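Local coordinates for fumarate reductase iron-sulfur subunit (Mycolicibacterium smegmatis, PDB 7D6V) that carries electrons through its iron-sulfur clusters from the flavoprotein subunit to the membrane anchor subunit of mycobacterial succinate dehydrogenase Sdh1, at the interface of chains B and A and the interface of chains A and C. Residues are numbered along the deposited sequence; one frame, centred on the assembly and turned at random. Chains: chain A, Fumarate reductase iron-sulfur subunit; chain B, Succinate dehydrogenase subunit A; chain C, Succinate dehydrogenase (Membrane anchor subunit).

Contact 1: the interface of chains B and A. Residues chain B 105-106, 139, 142-143, 146; chain A 143, 172, 176.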
# COMPACT_ATOMS: atom_id res chain seq x y z
N GLY B 105 -7.96 1.86 -16.03
CA GLY B 105 -8.12 2.84 -14.98
C GLY B 105 -6.84 3.25 -14.28
O GLY B 105 -6.88 3.98 -13.29
N ALA B 106 -5.70 2.80 -14.79
CA ALA B 106 -4.42 3.16 -14.19
C ALA B 106 -4.11 4.63 -14.45
O ALA B 106 -4.37 5.16 -15.53
CB ALA B 106 -3.30 2.29 -14.75
N GLU B 139 0.14 0.34 -8.11
CA GLU B 139 -0.76 0.80 -9.17
C GLU B 139 -1.09 -0.34 -10.13
O GLU B 139 -2.25 -0.52 -10.51
CB GLU B 139 -0.12 1.97 -9.92
CG GLU B 139 -0.96 2.54 -11.05
CD GLU B 139 -2.11 3.39 -10.56
OE1 GLU B 139 -3.26 3.13 -10.96
OE2 GLU B 139 -1.87 4.33 -9.77
N ARG B 142 -3.38 -2.97 -8.31
CA ARG B 142 -4.70 -2.41 -8.11
C ARG B 142 -5.48 -2.36 -9.41
O ARG B 142 -6.66 -2.72 -9.45
CB ARG B 142 -4.60 -1.00 -7.53
CG ARG B 142 -4.54 -0.92 -6.03
CD ARG B 142 -5.82 -1.38 -5.35
NE ARG B 142 -5.55 -1.56 -3.93
CZ ARG B 142 -4.95 -2.63 -3.42
NH1 ARG B 142 -4.59 -3.62 -4.21
NH2 ARG B 142 -4.73 -2.71 -2.12
N THR B 143 -4.83 -1.92 -10.49
CA THR B 143 -5.50 -1.82 -11.78
C THR B 143 -5.95 -3.19 -12.25
O THR B 143 -7.09 -3.35 -12.73
CB THR B 143 -4.56 -1.18 -12.79
OG1 THR B 143 -3.98 -0.00 -12.22
CG2 THR B 143 -5.32 -0.78 -14.03
N GLN B 146 -8.94 -4.43 -10.06
CA GLN B 146 -10.17 -3.72 -10.37
C GLN B 146 -10.68 -4.08 -11.76
O GLN B 146 -11.90 -4.07 -11.99
CB GLN B 146 -9.94 -2.22 -10.24
CG GLN B 146 -9.79 -1.77 -8.80
CD GLN B 146 -9.14 -0.42 -8.67
OE1 GLN B 146 -8.67 0.16 -9.65
NE2 GLN B 146 -9.10 0.10 -7.45
N ARG A 143 -5.38 6.75 -5.04
CA ARG A 143 -4.80 5.49 -5.50
C ARG A 143 -3.64 5.02 -4.63
O ARG A 143 -3.08 3.95 -4.91
CB ARG A 143 -4.34 5.60 -6.95
CG ARG A 143 -5.41 6.01 -7.93
CD ARG A 143 -6.24 4.84 -8.37
NE ARG A 143 -5.53 3.97 -9.30
CZ ARG A 143 -5.99 2.80 -9.72
NH1 ARG A 143 -7.17 2.36 -9.30
NH2 ARG A 143 -5.28 2.07 -10.57
N ARG A 172 -13.43 3.53 2.75
CA ARG A 172 -12.58 3.13 1.64
C ARG A 172 -13.33 3.19 0.32
O ARG A 172 -12.80 3.68 -0.69
CB ARG A 172 -12.01 1.73 1.88
CG ARG A 172 -10.90 1.31 0.93
CD ARG A 172 -11.44 0.48 -0.22
NE ARG A 172 -10.44 0.24 -1.26
CZ ARG A 172 -10.08 1.14 -2.18
NH1 ARG A 172 -9.16 0.82 -3.08
NH2 ARG A 172 -10.62 2.34 -2.19
N ARG A 176 -13.20 5.42 -2.97
CA ARG A 176 -13.09 4.85 -4.31
C ARG A 176 -14.08 5.51 -5.27
O ARG A 176 -13.75 5.78 -6.43
CB ARG A 176 -13.32 3.34 -4.25
CG ARG A 176 -13.55 2.68 -5.59
CD ARG A 176 -12.27 2.10 -6.14
NE ARG A 176 -12.51 1.32 -7.35
CZ ARG A 176 -12.04 1.63 -8.54
NH1 ARG A 176 -11.29 2.71 -8.70
NH2 ARG A 176 -12.31 0.86 -9.59

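Contact 2: the interface of chains A and C. Residues chain A 206-208, 211; chain C 123, 129, 131-132.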
# COMPACT_ATOMS: atom_id res chain seq x y z
N THR A 206 -17.00 12.90 11.67
CA THR A 206 -16.18 12.89 12.87
C THR A 206 -14.72 12.50 12.64
O THR A 206 -13.90 12.63 13.55
CB THR A 206 -16.82 11.98 13.90
OG1 THR A 206 -17.25 10.77 13.26
CG2 THR A 206 -18.01 12.67 14.52
N LYS A 207 -14.39 11.99 11.45
CA LYS A 207 -13.03 11.97 10.91
C LYS A 207 -12.11 10.96 11.58
O LYS A 207 -10.89 11.03 11.39
CB LYS A 207 -12.41 13.38 10.99
CG LYS A 207 -11.46 13.72 9.86
CD LYS A 207 -10.62 14.94 10.18
CE LYS A 207 -11.36 16.22 9.85
NZ LYS A 207 -11.48 16.44 8.38
N CYS A 208 -12.63 10.01 12.35
CA CYS A 208 -11.76 9.02 12.99
C CYS A 208 -11.12 8.07 12.00
O CYS A 208 -10.03 7.56 12.26
CB CYS A 208 -12.52 8.22 14.05
SG CYS A 208 -12.58 9.05 15.63
N GLU A 211 -7.99 9.38 10.66
CA GLU A 211 -6.89 9.39 11.63
C GLU A 211 -6.17 8.06 11.76
O GLU A 211 -5.12 8.01 12.41
CB GLU A 211 -7.42 9.82 13.00
CG GLU A 211 -8.11 11.16 13.01
CD GLU A 211 -8.61 11.55 14.38
OE1 GLU A 211 -8.15 10.95 15.38
OE2 GLU A 211 -9.45 12.47 14.47
N ARG C 123 -18.87 14.50 18.11
CA ARG C 123 -18.02 13.78 19.05
C ARG C 123 -18.36 14.12 20.50
O ARG C 123 -18.50 13.23 21.34
CB ARG C 123 -16.55 14.08 18.77
CG ARG C 123 -16.00 13.38 17.55
CD ARG C 123 -14.54 13.06 17.75
NE ARG C 123 -13.85 12.74 16.50
CZ ARG C 123 -12.61 12.29 16.44
NH1 ARG C 123 -11.92 12.09 17.55
NH2 ARG C 123 -12.06 12.02 15.26
N PRO C 129 -18.92 9.11 17.64
CA PRO C 129 -17.80 8.58 18.41
C PRO C 129 -17.40 9.58 19.49
O PRO C 129 -17.13 10.74 19.17
CB PRO C 129 -16.70 8.36 17.37
CG PRO C 129 -16.99 9.33 16.32
CD PRO C 129 -18.47 9.58 16.31
N ALA C 131 -14.62 8.97 21.24
CA ALA C 131 -13.27 8.85 20.71
C ALA C 131 -13.31 7.82 19.59
O ALA C 131 -14.35 7.22 19.31
CB ALA C 131 -12.27 8.48 21.81
N CYS C 132 -12.16 7.59 18.96
CA CYS C 132 -12.16 6.92 17.66
C CYS C 132 -12.55 5.45 17.77
O CYS C 132 -13.39 4.97 16.99
CB CYS C 132 -10.80 7.10 16.99
SG CYS C 132 -10.69 8.76 16.33

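Contact 1: the interface of chains B and A
A:Arg143 reaches across to B:Glu139, B:Thr143 and B:Gln146, three residues along one side of a chain B helix. Its side chain bends at chi2 (-83°) and chi3 (-74°), which brings the guanidinium against that helix. The side chain crosses B:Glu139 at about a right angle, and the two form a salt bridge through NH2 and the carboxylate oxygen OE1. This pair is modelled too close for its length to carry meaning. A weak hydrogen bond from NE goes to the same oxygen.

At the guanidinium edge, A:Arg143 NH1 gives a hydrogen bond of 2.7 Å to the amide oxygen OE1 of B:Gln146. The nitrogen lies in the carbonyl plane, on a lone pair, while the oxygen lies in the guanidinium plane. The bond is therefore well directed at both ends. Also in that plane, the hydroxyl OG1 of B:Thr143 is 3.0 Å from A:Arg143 NH2 and can accept a hydrogen bond from it. B:Thr143 OG1 also donates to the backbone O of B:Glu139 at 2.5 Å, which helps position the hydroxyl. The backbone O of B:Gly105 lies over one guanidinium face, toward the rim.

B:Gln146 has a second role. Its amide stacks almost parallel on the guanidinium of A:Arg176, with planes 7° apart. B:Gln146 NE2 sits over the centre of that group, 3.5 Å from A:Arg176 CZ. B:Gln146 thus meets one arginine at its edge and another on its face.

The contact joins flavoprotein and iron-sulfur subunits. Helix 136-159 of chain B belongs to the FAD-binding domain. A:Arg143 directly follows helix 133-142, two positions before the [4Fe-4S] ligand A:Cys145, and A:Arg172 and A:Arg176 lie on helix 171-181.

Contact 2: the interface of chains A and C
A:Cys208 and C:Cys132 are joined by a disulfide, with the two SG atoms 2.0 Å apart. The iron-sulfur subunit is thus covalently linked to the membrane anchor subunit. Both SG atoms are anti to their own carbonyl carbons, with chi1 of -85° and -77°.

Beside the disulfide, C:Arg123 holds the chain A loop through polar bonds. It grips the backbone O of A:Thr206 side-on with two nitrogens. C:Arg123 NH2 gives a hydrogen bond of 2.6 Å to A:Thr206 O. C:Arg123 NE gives a second, of 3.0 Å, to A:Thr206 O. The oxygen lies in the guanidinium plane, so the pair should limit rotation of the group. C:Arg123 NH2 also gives a hydrogen bond of 2.8 Å to the carboxylate OE2 of A:Glu211, and the pair is a salt bridge. Here the nitrogen comes from above the carboxylate plane, and the oxygen is tilted out of the guanidinium plane. The acidic partner probably balances the arginine charge.

SG of A:Cys208 lies over one face of the same guanidinium, toward its rim. C:Arg123 therefore touches the disulfide with its face and the loop carbonyl with its edge.

Packing extends the contact. The side chain of A:Thr206 packs against the rim of the C:Pro129 ring, with A:Thr206 CB 3.6 Å from C:Pro129 CG. The threonine methyl CG2 lies against CG of C:Arg123 at 3.7 Å.

Outward from this shell, C:Arg123 is near the end of helix 115-124, which starts just after C:Cys114 in the Rieske cluster pocket. A:Thr206, A:Lys207 and A:Cys208 belong to the loop that lines the [3Fe-4S] cluster, and the neighbouring A:Cys209 is a cluster ligand by the family motif. The disulfide thus fastens a cluster-binding loop to the anchor. A:Glu211 OE1 lies 3.5 Å from SG of C:Cys132.

Contact 1 and contact 2 lie on different faces of chain A, with their C-alpha centres about 26 Å apart. They share no residue, but both use the dicluster region of the iron-sulfur subunit. Contact 1 uses a residue close to a [4Fe-4S] ligand and helix 171-181, whose first residue lines the [3Fe-4S] pocket. Contact 2 uses the loop round the [3Fe-4S] cluster. Chain A therefore bridges flavoprotein and membrane anchor. Contact 1 is noncovalent, whereas contact 2 includes a covalent link. Together they probably help keep the clusters in register between the FAD and the membrane Rieske cluster.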